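PDB 6M6S: dicer Related Helicase from Caenorhabditis elegans, which probably hydrolyses ATP as an RNA helicase of the RIG-I-like receptor subfamily, and is seen here as its C-terminal domain bound to 5'-triphosphate double-stranded RNA. Local coordinates for residues B[20-25]-B[34-39]; B[134-139]-B[143-148]. One frame throughout, in Å; residues are numbered along the deposited sequence.

From the N terminus, the chain first meets contact 1, where strand 20-23 faces the end of strand 33-36. Contact 1 closes a short loop of eight residues that includes strand 27-30, and it ties two different sheets of the RIG-I-like C-terminal domain together. Contact 2 comes much later. Residues 134-139, in the loop after helix 126-132, fold back on residues 143-148 and close over the first turn of helix 140-167. The two loops follow one another in series and neither encloses the other. Their centres lie about 18 Å apart, yet they meet directly: Pro39 CB of contact 1 packs 3.7 Å from Ala135 CB of contact 2.

Contact 1 of 2, residues B[20-25]-B[34-39]; sequences EFCKSI and YMVFDP
In the core of the RIG-I-like C-terminal domain, the edge strand 20-23 of one antiparallel sheet meets the end of strand 33-36 of another sheet through Cys22, Val36 and Asp38. No direct hydrogen bond joins them. The apolar part is one touch: Cys22 SG lies 3.8 Å from Val36 CG1. Cys22 turns its side chain toward the other segment. Its sulfur sits between the backbone N and the carbonyl carbon (chi1 67°), and this brings SG against the valine methyl. Val36 reaches it with the branch that stands opposite its own N (chi1 -177°). Cys22 is buried and is not one of the zinc ligands; its side chain is about 13 Å from the metal, which is held by Cys14, Cys17, Cys69 and Cys72. Strand 20-23 pairs with strand 11-14, which carries Cys14, so the contact joins the sheet of that zinc ligand to the one holding strand 33-36. The polar half runs through Asp38, just past the strand. Its OD2 passes 3.9 Å from Cys22 CB and accepts a hydrogen bond from each of two waters. The first water lies 2.7 Å from Asp38 OD2 and also donates to Phe21 O. The second donates to Asp38 OD2 and accepts from Lys23 N at 2.9 Å. Through these waters, OD2 is linked to Phe21 O and Lys23 N, which flank Cys22 in the sequence. The other oxygen, OD1, accepts from Ser40 N, and together these bonds probably fix the rotation of the carboxylate. Within strand 20-23, Lys23 NZ forms a salt bridge with Glu20 OE2 at 2.7 Å; OE2 receives it with its syn lone pair.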
ATOM      1  N   GLU B  20       7.121   5.859 -16.794  1.00 16.32           N
ATOM      2  CA  GLU B  20       8.250   5.708 -15.870  1.00 17.86           C
ATOM      3  C   GLU B  20       8.816   7.057 -15.444  1.00 21.20           C
ATOM      4  O   GLU B  20       9.028   7.912 -16.295  1.00 24.05           O
ATOM      5  CB  GLU B  20       9.348   4.830 -16.503  1.00 22.10           C
ATOM      6  CG  GLU B  20      10.611   4.746 -15.610  1.00 24.56           C
ATOM      7  CD  GLU B  20      11.735   3.880 -16.202  1.00 33.08           C
ATOM      8  OE1 GLU B  20      11.494   3.143 -17.196  1.00 34.38           O
ATOM      9  OE2 GLU B  20      12.860   3.952 -15.643  1.00 33.82           O
ATOM     10  N   PHE B  21       9.049   7.288 -14.156  1.00 17.04           N
ATOM     11  CA  PHE B  21       9.699   8.559 -13.776  1.00 16.11           C
ATOM     12  C   PHE B  21      11.210   8.415 -13.622  1.00 20.18           C
ATOM     13  O   PHE B  21      11.998   9.251 -14.105  1.00 20.83           O
ATOM     14  CB  PHE B  21       9.118   8.966 -12.430  1.00 18.21           C
ATOM     15  CG  PHE B  21       7.654   9.357 -12.487  1.00 18.60           C
ATOM     16  CD1 PHE B  21       7.213  10.299 -13.379  1.00 20.35           C
ATOM     17  CD2 PHE B  21       6.721   8.741 -11.670  1.00 18.02           C
ATOM     18  CE1 PHE B  21       5.887  10.641 -13.417  1.00 18.94           C
ATOM     19  CE2 PHE B  21       5.410   9.111 -11.705  1.00 21.63           C
ATOM     20  CZ  PHE B  21       4.984  10.030 -12.598  1.00 22.34           C
ATOM     21  N   CYS B  22      11.645   7.361 -12.938  1.00 15.52           N
ATOM     22  CA  CYS B  22      13.065   7.156 -12.675  1.00 16.05           C
ATOM     23  C   CYS B  22      13.336   5.760 -12.092  1.00 17.88           C
ATOM     24  O   CYS B  22      12.395   5.025 -11.796  1.00 17.85           O
ATOM     25  CB  CYS B  22      13.624   8.221 -11.674  1.00 19.19           C
ATOM     26  SG  CYS B  22      12.910   8.049  -9.959  1.00 21.33           S
ATOM     27  N   LYS B  23      14.611   5.437 -11.918  1.00 19.38           N
ATOM     28  CA  LYS B  23      15.012   4.171 -11.302  1.00 18.09           C
ATOM     29  C   LYS B  23      15.188   4.364  -9.808  1.00 20.51           C
ATOM     30  O   LYS B  23      15.510   5.452  -9.315  1.00 18.42           O
ATOM     31  CB  LYS B  23      16.352   3.723 -11.888  1.00 18.72           C
ATOM     32  CG  LYS B  23      16.294   3.396 -13.372  1.00 30.05           C
ATOM     33  CD  LYS B  23      15.283   2.289 -13.692  1.00 32.41           C
ATOM     34  CE  LYS B  23      15.463   1.836 -15.182  1.00 31.79           C
ATOM     35  NZ  LYS B  23      15.310   3.019 -16.071  1.00 35.62           N
ATOM     36  N   SER B  24      15.017   3.278  -9.065  1.00 16.31           N
ATOM     37  CA  SER B  24      15.113   3.307  -7.603  1.00 16.32           C
ATOM     38  C   SER B  24      16.459   3.798  -7.067  1.00 19.91           C
ATOM     39  O   SER B  24      16.512   4.332  -5.953  1.00 20.59           O
ATOM     40  CB  SER B  24      14.905   1.847  -7.107  1.00 16.66           C
ATOM     41  OG  SER B  24      15.814   0.943  -7.773  1.00 18.53           O
ATOM     42  N   ILE B  25      17.544   3.627  -7.835  1.00 18.59           N
ATOM     43  CA  ILE B  25      18.866   3.995  -7.367  1.00 18.16           C
ATOM     44  C   ILE B  25      18.976   5.531  -7.189  1.00 18.96           C
ATOM     45  O   ILE B  25      19.944   5.991  -6.591  1.00 22.33           O
ATOM     46  CB  ILE B  25      19.964   3.459  -8.290  1.00 27.63           C
ATOM     47  CG1 ILE B  25      19.878   4.145  -9.671  1.00 26.00           C
ATOM     48  CG2 ILE B  25      19.925   1.909  -8.337  1.00 28.51           C
ATOM     49  CD1 ILE B  25      20.951   3.690 -10.645  1.00 32.14           C
ATOM     50  N   TYR B  34      11.966  11.533   1.015  1.00 15.52           N
ATOM     51  CA  TYR B  34      12.542  10.623   0.022  1.00 15.11           C
ATOM     52  C   TYR B  34      12.494  11.385  -1.287  1.00 17.44           C
ATOM     53  O   TYR B  34      11.370  11.608  -1.849  1.00 16.78           O
ATOM     54  CB  TYR B  34      11.717   9.316  -0.005  1.00 14.94           C
ATOM     55  CG  TYR B  34      11.938   8.479   1.261  1.00 15.87           C
ATOM     56  CD1 TYR B  34      11.348   8.851   2.474  1.00 16.61           C
ATOM     57  CD2 TYR B  34      12.662   7.290   1.242  1.00 16.32           C
ATOM     58  CE1 TYR B  34      11.532   8.105   3.603  1.00 17.50           C
ATOM     59  CE2 TYR B  34      12.795   6.522   2.399  1.00 17.33           C
ATOM     60  CZ  TYR B  34      12.267   6.961   3.547  1.00 19.76           C
ATOM     61  OH  TYR B  34      12.389   6.196   4.700  1.00 20.58           O
ATOM     62  N   MET B  35      13.671  11.835  -1.746  1.00 16.02           N
ATOM     63  CA  MET B  35      13.698  12.773  -2.877  1.00 16.79           C
ATOM     64  C   MET B  35      14.299  12.113  -4.092  1.00 18.11           C
ATOM     65  O   MET B  35      15.076  11.177  -3.973  1.00 17.20           O
ATOM     66  CB  MET B  35      14.567  13.990  -2.518  1.00 15.49           C
ATOM     67  CG  MET B  35      14.210  14.562  -1.134  1.00 23.19           C
ATOM     68  SD  MET B  35      12.492  15.077  -0.940  1.00 19.53           S
ATOM     69  CE  MET B  35      12.521  16.483  -2.079  1.00 16.03           C
ATOM     70  N   VAL B  36      14.012  12.651  -5.291  1.00 13.55           N
ATOM     71  CA  VAL B  36      14.623  12.110  -6.506  1.00 15.28           C
ATOM     72  C   VAL B  36      15.861  12.895  -6.918  1.00 21.00           C
ATOM     73  O   VAL B  36      15.786  14.125  -7.164  1.00 17.45           O
ATOM     74  CB  VAL B  36      13.580  12.109  -7.678  1.00 15.11           C
ATOM     75  CG1 VAL B  36      14.229  11.453  -8.938  1.00 18.24           C
ATOM     76  CG2 VAL B  36      12.252  11.414  -7.294  1.00 16.13           C
ATOM     77  N   PHE B  37      17.007  12.214  -7.022  1.00 16.67           N
ATOM     78  CA  PHE B  37      18.260  12.887  -7.454  1.00 16.01           C
ATOM     79  C   PHE B  37      18.702  12.453  -8.846  1.00 21.70           C
ATOM     80  O   PHE B  37      19.885  12.366  -9.109  1.00 26.13           O
ATOM     81  CB  PHE B  37      19.399  12.603  -6.439  1.00 17.06           C
ATOM     82  CG  PHE B  37      19.183  13.273  -5.082  1.00 17.33           C
ATOM     83  CD1 PHE B  37      18.323  12.726  -4.133  1.00 20.23           C
ATOM     84  CD2 PHE B  37      19.910  14.441  -4.746  1.00 18.35           C
ATOM     85  CE1 PHE B  37      18.136  13.347  -2.871  1.00 18.50           C
ATOM     86  CE2 PHE B  37      19.706  15.070  -3.485  1.00 22.18           C
ATOM     87  CZ  PHE B  37      18.814  14.493  -2.544  1.00 19.61           C
ATOM     88  N   ASP B  38      17.752  12.239  -9.753  1.00 20.18           N
ATOM     89  CA  ASP B  38      18.048  12.005 -11.179  1.00 21.16           C
ATOM     90  C   ASP B  38      17.713  13.331 -11.895  1.00 17.72           C
ATOM     91  O   ASP B  38      16.531  13.717 -11.919  1.00 18.86           O
ATOM     92  CB  ASP B  38      17.148  10.878 -11.724  1.00 24.09           C
ATOM     93  CG  ASP B  38      17.281  10.653 -13.205  1.00 27.02           C
ATOM     94  OD1 ASP B  38      18.057  11.370 -13.880  1.00 23.23           O
ATOM     95  OD2 ASP B  38      16.577   9.770 -13.744  1.00 31.79           O
ATOM     96  N   PRO B  39      18.719  14.021 -12.452  1.00 19.89           N
ATOM     97  CA  PRO B  39      18.410  15.322 -13.080  1.00 19.87           C
ATOM     98  C   PRO B  39      17.472  15.175 -14.270  1.00 22.07           C
ATOM     99  O   PRO B  39      16.748  16.139 -14.623  1.00 27.06           O
ATOM    100  CB  PRO B  39      19.784  15.858 -13.502  1.00 21.78           C
ATOM    101  CG  PRO B  39      20.650  14.674 -13.544  1.00 20.50           C
ATOM    102  CD  PRO B  39      20.149  13.708 -12.477  1.00 21.32           C
TER
HETATM  103  O   HOH W   1      14.272  10.004 -15.223  1.00 22.48           O
HETATM  104  O   HOH W   2      16.270   7.029 -13.675  1.00 22.01           O

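Contact 2 of 2, residues B[134-139]-B[143-148]; sequences NALSDT and IEKKIV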
ATOM      1  N   ASN B 134      21.988  22.351 -11.367  1.00 25.58           N
ATOM      2  CA  ASN B 134      21.499  23.145 -12.473  1.00 24.07           C
ATOM      3  C   ASN B 134      20.641  22.346 -13.431  1.00 24.89           C
ATOM      4  O   ASN B 134      20.595  22.651 -14.629  1.00 25.24           O
ATOM      5  CB  ASN B 134      22.677  23.762 -13.210  1.00 31.84           C
ATOM      6  CG  ASN B 134      23.555  24.614 -12.308  1.00 35.50           C
ATOM      7  OD1 ASN B 134      24.757  24.392 -12.208  1.00 35.29           O
ATOM      8  ND2 ASN B 134      22.950  25.572 -11.624  1.00 35.83           N
ATOM      9  N   ALA B 135      19.925  21.369 -12.878  1.00 21.35           N
ATOM     10  CA  ALA B 135      19.130  20.446 -13.646  1.00 18.32           C
ATOM     11  C   ALA B 135      17.976  21.132 -14.357  1.00 19.84           C
ATOM     12  O   ALA B 135      17.427  20.542 -15.307  1.00 25.73           O
ATOM     13  CB  ALA B 135      18.594  19.324 -12.731  1.00 19.85           C
ATOM     14  N   LEU B 136      17.582  22.325 -13.893  1.00 18.91           N
ATOM     15  CA  LEU B 136      16.443  23.039 -14.502  1.00 19.17           C
ATOM     16  C   LEU B 136      16.894  24.225 -15.343  1.00 22.17           C
ATOM     17  O   LEU B 136      16.066  25.024 -15.792  1.00 24.21           O
ATOM     18  CB  LEU B 136      15.409  23.495 -13.457  1.00 17.60           C
ATOM     19  CG  LEU B 136      14.604  22.304 -12.889  1.00 16.50           C
ATOM     20  CD1 LEU B 136      13.648  22.858 -11.870  1.00 20.10           C
ATOM     21  CD2 LEU B 136      13.775  21.618 -13.944  1.00 17.97           C
ATOM     22  N   SER B 137      18.193  24.385 -15.555  1.00 21.34           N
ATOM     23  CA  SER B 137      18.688  25.628 -16.151  0.51 25.04           C
ATOM     24  C   SER B 137      19.063  25.550 -17.630  1.00 25.54           C
ATOM     25  O   SER B 137      19.668  26.505 -18.149  1.00 27.61           O
ATOM     26  CB  SER B 137      19.880  26.134 -15.337  0.51 30.18           C
ATOM     27  OG  SER B 137      19.474  26.378 -13.991  0.51 31.64           O
ATOM     28  N   ASP B 138      18.729  24.445 -18.290  1.00 25.48           N
ATOM     29  CA  ASP B 138      19.364  24.186 -19.592  1.00 30.59           C
ATOM     30  C   ASP B 138      18.474  24.274 -20.844  1.00 29.20           C
ATOM     31  O   ASP B 138      19.002  24.346 -21.944  1.00 30.44           O
ATOM     32  CB  ASP B 138      19.957  22.761 -19.534  1.00 37.65           C
ATOM     33  CG  ASP B 138      18.912  21.671 -19.081  1.00 43.06           C
ATOM     34  OD1 ASP B 138      17.858  21.937 -18.386  1.00 35.72           O
ATOM     35  OD2 ASP B 138      19.161  20.477 -19.392  1.00 47.38           O
ATOM     36  N   THR B 139      17.154  24.147 -20.677  1.00 24.43           N
ATOM     37  CA  THR B 139      16.187  24.233 -21.802  1.00 25.27           C
ATOM     38  C   THR B 139      14.997  25.176 -21.511  1.00 24.24           C
ATOM     39  O   THR B 139      14.745  25.478 -20.337  1.00 22.14           O
ATOM     40  CB  THR B 139      15.580  22.836 -22.099  1.00 23.39           C
ATOM     41  OG1 THR B 139      14.733  22.404 -21.019  1.00 23.08           O
ATOM     42  CG2 THR B 139      16.733  21.819 -22.292  1.00 32.19           C
ATOM     43  N   ILE B 143      13.399  25.817 -17.794  1.00 20.44           N
ATOM     44  CA  ILE B 143      13.418  27.165 -17.215  1.00 20.91           C
ATOM     45  C   ILE B 143      12.028  27.582 -16.748  1.00 20.74           C
ATOM     46  O   ILE B 143      11.871  28.215 -15.675  1.00 20.72           O
ATOM     47  CB  ILE B 143      14.036  28.228 -18.175  1.00 24.30           C
ATOM     48  CG1 ILE B 143      15.516  28.000 -18.191  1.00 28.88           C
ATOM     49  CG2 ILE B 143      13.808  29.595 -17.640  1.00 32.43           C
ATOM     50  CD1 ILE B 143      16.093  28.348 -16.888  1.00 29.58           C
ATOM     51  N   GLU B 144      11.012  27.181 -17.508  1.00 20.74           N
ATOM     52  CA  GLU B 144       9.657  27.530 -17.139  1.00 20.81           C
ATOM     53  C   GLU B 144       9.296  26.845 -15.815  1.00 19.63           C
ATOM     54  O   GLU B 144       8.619  27.484 -15.004  1.00 21.21           O
ATOM     55  CB  GLU B 144       8.673  27.096 -18.184  1.00 26.46           C
ATOM     56  CG  GLU B 144       8.875  27.854 -19.494  1.00 36.03           C
ATOM     57  CD  GLU B 144       7.723  27.632 -20.432  1.00 48.71           C
ATOM     58  OE1 GLU B 144       7.285  26.462 -20.575  1.00 52.05           O
ATOM     59  OE2 GLU B 144       7.254  28.632 -21.020  1.00 53.09           O
ATOM     60  N   LYS B 145       9.767  25.617 -15.595  1.00 18.62           N
ATOM     61  CA  LYS B 145       9.545  24.961 -14.292  1.00 17.89           C
ATOM     62  C   LYS B 145      10.311  25.694 -13.186  1.00 17.80           C
ATOM     63  O   LYS B 145       9.832  25.868 -12.049  1.00 20.96           O
ATOM     64  CB  LYS B 145      10.039  23.508 -14.363  1.00 16.76           C
ATOM     65  CG  LYS B 145       9.311  22.626 -15.355  1.00 18.18           C
ATOM     66  CD  LYS B 145      10.128  21.313 -15.484  1.00 21.54           C
ATOM     67  CE  LYS B 145       9.842  20.586 -16.786  1.00 27.09           C
ATOM     68  NZ  LYS B 145       8.552  19.911 -16.794  1.00 27.61           N
ATOM     69  N   LYS B 146      11.543  26.074 -13.474  1.00 18.24           N
ATOM     70  CA  LYS B 146      12.364  26.757 -12.464  1.00 19.58           C
ATOM     71  C   LYS B 146      11.694  28.067 -12.039  1.00 20.90           C
ATOM     72  O   LYS B 146      11.785  28.446 -10.865  1.00 20.70           O
ATOM     73  CB  LYS B 146      13.765  27.055 -12.996  1.00 21.07           C
ATOM     74  CG  LYS B 146      14.808  27.424 -11.901  1.00 25.23           C
ATOM     75  CD  LYS B 146      16.145  27.893 -12.547  1.00 29.32           C
ATOM     76  CE  LYS B 146      16.884  28.940 -11.714  1.00 34.00           C
ATOM     77  NZ  LYS B 146      16.372  30.384 -11.862  1.00 33.26           N
ATOM     78  N   ILE B 147      11.074  28.783 -12.992  1.00 20.23           N
ATOM     79  CA  ILE B 147      10.407  30.042 -12.695  1.00 21.28           C
ATOM     80  C   ILE B 147       9.248  29.860 -11.716  1.00 22.19           C
ATOM     81  O   ILE B 147       9.129  30.676 -10.803  1.00 22.62           O
ATOM     82  CB  ILE B 147       9.972  30.733 -13.966  1.00 24.64           C
ATOM     83  CG1 ILE B 147      11.235  31.260 -14.640  1.00 23.03           C
ATOM     84  CG2 ILE B 147       9.027  31.925 -13.675  1.00 26.37           C
ATOM     85  CD1 ILE B 147      11.014  31.706 -16.099  1.00 32.77           C
ATOM     86  N   VAL B 148       8.475  28.773 -11.885  1.00 21.77           N
ATOM     87  CA  VAL B 148       7.372  28.433 -11.017  1.00 20.16           C
ATOM     88  C   VAL B 148       7.931  28.159  -9.636  1.00 20.20           C
ATOM     89  O   VAL B 148       7.400  28.691  -8.638  1.00 21.02           O
ATOM     90  CB  VAL B 148       6.523  27.254 -11.548  1.00 19.07           C
ATOM     91  CG1 VAL B 148       5.497  26.768 -10.500  1.00 18.83           C
ATOM     92  CG2 VAL B 148       5.742  27.632 -12.791  1.00 21.44           C
TER
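The backbone N of Ile143 donates to Thr139 O at 2.9 Å, with an N-H...O angle of 163°, as residues 134-139 fold back against the first turns of helix 140-167. Thr139 is the N-cap of this long helix, and its OG1 accepts from Asn142 N. A type I beta turn from Asn134 to Ser137 leads into the cap. Leu136 O also comes near Ile143 N, but the angle is too poor for a hydrogen bond. Leu136 is the buried side chain of the contact. Its CB meets Lys146 CB at 3.9 Å, while its CD2 touches Lys145 CD at 4.0 Å, the two side chains crossing at about a right angle. Trp42 and Leu149 also pack on this leucine. Ile143 bends its ethyl branch back over the turn (chi1 -74°, chi2 -68°). CG1 lies 3.4 Å from Thr139 O, and CD1 sits 3.5 Å from Leu136 O and 3.8 Å from Ser137 CA. Were Ile143 cut back to an alanine here, CG1 and CD1 would go, and a gap would probably open beside Ser137 CA and Leu136 O. The two lysines lend only their aliphatic parts to the contact. Lys145 NZ hydrogen-bonds Trp42 O and Leu45 O, which ties the helix to the region around strand 45-48. One turn further along the helix, Asp150 OD2 forms a salt bridge with Lys146 NZ.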